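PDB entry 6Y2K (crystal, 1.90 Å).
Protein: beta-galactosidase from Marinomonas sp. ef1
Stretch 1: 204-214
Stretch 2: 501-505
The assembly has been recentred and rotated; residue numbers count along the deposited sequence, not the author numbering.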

# COMPACT_ATOMS: atom_id res chain seq x y z
N ASN A 204 36.15 -0.56 27.17
CA ASN A 204 35.46 -0.24 28.42
C ASN A 204 34.78 1.12 28.24
O ASN A 204 35.43 2.06 27.79
N PRO A 205 33.47 1.23 28.56
CA PRO A 205 32.85 2.55 28.45
C PRO A 205 33.52 3.65 29.31
O PRO A 205 33.46 4.82 28.92
N SER A 206 34.13 3.27 30.44
CA SER A 206 34.88 4.22 31.28
C SER A 206 36.10 4.77 30.56
O SER A 206 36.41 5.95 30.66
N HIS A 207 36.78 3.88 29.84
CA HIS A 207 37.93 4.19 28.99
C HIS A 207 37.52 5.17 27.89
O HIS A 207 38.19 6.19 27.67
N ARG A 208 36.42 4.87 27.21
CA ARG A 208 35.96 5.71 26.11
C ARG A 208 35.46 7.07 26.59
O ARG A 208 35.69 8.08 25.91
N LEU A 209 34.80 7.10 27.75
CA LEU A 209 34.29 8.37 28.30
C LEU A 209 35.42 9.31 28.76
O LEU A 209 35.41 10.51 28.42
N ASP A 210 36.36 8.78 29.53
CA ASP A 210 37.56 9.55 29.91
C ASP A 210 38.37 10.01 28.69
O ASP A 210 38.90 11.13 28.68
N PHE A 211 38.44 9.17 27.65
CA PHE A 211 39.10 9.59 26.41
C PHE A 211 38.40 10.79 25.76
O PHE A 211 39.07 11.75 25.35
N GLN A 212 37.06 10.75 25.69
CA GLN A 212 36.28 11.87 25.15
C GLN A 212 36.51 13.13 25.96
O GLN A 212 36.70 14.21 25.40
N ARG A 213 36.47 12.99 27.28
CA ARG A 213 36.69 14.11 28.19
C ARG A 213 38.07 14.72 27.98
O ARG A 213 38.21 15.95 27.93
N CYS A 214 39.08 13.86 27.85
CA CYS A 214 40.46 14.33 27.64
C CYS A 214 40.59 15.09 26.32
O CYS A 214 41.12 16.21 26.30
N THR A 501 27.23 6.79 37.54
CA THR A 501 28.22 7.51 38.35
C THR A 501 29.15 8.33 37.44
O THR A 501 29.07 8.26 36.20
N GLU A 502 30.05 9.11 38.05
CA GLU A 502 31.04 9.90 37.29
C GLU A 502 31.97 9.03 36.43
O GLU A 502 32.40 9.46 35.36
N THR A 503 32.25 7.80 36.89
CA THR A 503 33.22 6.92 36.24
C THR A 503 32.56 5.78 35.43
O THR A 503 33.20 4.75 35.21
N TYR A 504 31.32 5.98 34.99
CA TYR A 504 30.56 5.05 34.16
C TYR A 504 30.25 3.73 34.89
O TYR A 504 30.56 2.65 34.41
N GLN A 505 29.65 3.85 36.07
CA GLN A 505 29.11 2.69 36.78
C GLN A 505 27.66 2.94 37.17
O GLN A 505 27.22 4.09 37.23

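The turn of stretch 2 rests against one side of the helix that begins at P205, and the two stretches bury 324 Å² between them, both sides summed. T501 opens a type I beta turn that ends at Y504, but its own side chain stays 7.2 Å or more from the helix. With chi1 in p, its hydroxyl serves the turn instead: Q505 N donates to T501 OG1 at 2.9 Å, while T501 N donates to Q505 O at 2.7 Å. The turn's own bond, Y504 N to T501 O, is weak at 3.4 Å.

E502 projects CA-to-CB sideways, yet chi1 t and chi2 m bring its carboxylate nearer the helix, where R213 waits. R213 points toward the turn and, with chi1 m followed by chi2 and chi3 in t, reaches out far enough for both terminal nitrogens to donate to E502 O: NH2 at 2.8 Å with an N-H...O angle of 153°, NH1 at 3.0 Å with 140°. The carboxylate contributes differently. E502 OE2 lies over one face of the guanidinium, 3.2 Å from R213 NH2 but well out of its plane, so this salt bridge rests on charge alone and no N-H points at the oxygen. Within the helix, D210 OD1 accepts from R213 NH1 at 3.0 Å in a second salt bridge, which helps hold the guanidinium in place.

T503 points its CB away (chi1 p) and meets the helix through its backbone. S206 OG donates to T503 O at 2.8 Å; the serine's CB is sideways and chi1 is m. S206 also serves the helix start, its N donating to N204 OD1 at 3.0 Å and 159°, a capping bond.

Y504 has the largest covered area, 89 Å², and points toward the helix. Its backbone phi and psi are both positive (65°/54°), and chi1, at -139°, falls between wells. The P205 ring, in the C-gamma endo pucker, lies over one face of the tyrosine: P205 CB sits 3.5 Å from the centroid of the Y504 ring and only 3° off its normal, a clear CH-pi contact. L209, with chi1 t and chi2 p, approaches obliquely, L209 CD2 lying 3.6 Å from Y504 CD2. One water completes the polar link, donating to S206 OG at 2.8 Å and to Y504 O at 2.9 Å.

Q505, with chi1 m and chi2 t, leaves sideways and makes no direct contact with the helix.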

# COMPACT_ATOMS: atom_id res chain seq x y z
CB ASN A 204 36.47 -0.19 29.58
CG ASN A 204 35.83 -0.06 30.95
OD1 ASN A 204 34.67 0.34 31.09
ND2 ASN A 204 36.60 -0.38 31.99
CB PRO A 205 31.39 2.31 28.87
CG PRO A 205 31.40 1.00 29.60
CD PRO A 205 32.46 0.20 28.90
CB SER A 206 35.35 3.54 32.58
OG SER A 206 34.27 2.98 33.29
CB HIS A 207 38.45 2.86 28.43
CG HIS A 207 39.69 2.97 27.59
ND1 HIS A 207 40.22 1.88 26.93
CD2 HIS A 207 40.50 4.02 27.30
CE1 HIS A 207 41.30 2.25 26.27
NE2 HIS A 207 41.50 3.54 26.48
CB ARG A 208 34.86 5.00 25.32
CG ARG A 208 35.35 3.76 24.58
CD ARG A 208 34.20 2.97 23.97
NE ARG A 208 33.50 3.74 22.94
CZ ARG A 208 32.27 3.51 22.49
NH1 ARG A 208 31.76 4.31 21.55
NH2 ARG A 208 31.52 2.52 22.99
CB LEU A 209 33.29 8.11 29.44
CG LEU A 209 32.61 9.34 30.03
CD1 LEU A 209 31.93 10.19 28.97
CD2 LEU A 209 31.61 8.93 31.09
CB ASP A 210 38.46 8.74 30.87
CG ASP A 210 38.04 8.86 32.33
OD1 ASP A 210 37.17 9.68 32.69
OD2 ASP A 210 38.63 8.13 33.15
CB PHE A 211 39.24 8.43 25.41
CG PHE A 211 40.04 8.78 24.20
CD1 PHE A 211 41.37 9.12 24.32
CD2 PHE A 211 39.45 8.80 22.94
CE1 PHE A 211 42.12 9.48 23.21
CE2 PHE A 211 40.20 9.14 21.82
CZ PHE A 211 41.53 9.48 21.96
CB GLN A 212 34.78 11.55 25.12
CG GLN A 212 33.95 12.51 24.27
CD GLN A 212 33.85 12.10 22.81
OE1 GLN A 212 33.85 10.91 22.49
NE2 GLN A 212 33.75 13.08 21.92
CB ARG A 213 36.53 13.65 29.64
CG ARG A 213 35.10 13.33 30.03
CD ARG A 213 35.06 12.37 31.21
NE ARG A 213 33.76 12.30 31.87
CZ ARG A 213 33.45 11.45 32.85
NH1 ARG A 213 34.34 10.57 33.30
NH2 ARG A 213 32.23 11.46 33.39
CB CYS A 214 41.45 13.16 27.69
SG CYS A 214 43.15 13.63 27.33
CB THR A 501 29.07 6.54 39.19
OG1 THR A 501 29.80 5.67 38.31
CG2 THR A 501 28.19 5.69 40.15
CB GLU A 502 31.88 10.77 38.25
CG GLU A 502 32.50 12.02 37.60
CD GLU A 502 33.76 11.79 36.77
OE1 GLU A 502 34.51 10.83 37.01
OE2 GLU A 502 34.01 12.61 35.85
CB THR A 503 34.18 6.33 37.30
OG1 THR A 503 33.45 5.50 38.19
CG2 THR A 503 34.84 7.46 38.11
CB TYR A 504 31.26 4.82 32.80
CG TYR A 504 30.32 4.76 31.61
CD1 TYR A 504 29.24 3.87 31.59
CD2 TYR A 504 30.51 5.58 30.50
CE1 TYR A 504 28.37 3.82 30.51
CE2 TYR A 504 29.65 5.53 29.41
CZ TYR A 504 28.58 4.65 29.42
OH TYR A 504 27.72 4.62 28.34
CB GLN A 505 29.92 2.35 38.03
CG GLN A 505 31.39 2.02 37.77
CD GLN A 505 32.09 1.41 38.98
OE1 GLN A 505 31.45 0.85 39.87
NE2 GLN A 505 33.43 1.50 38.99
O HOH W 1 32.74 0.78 34.16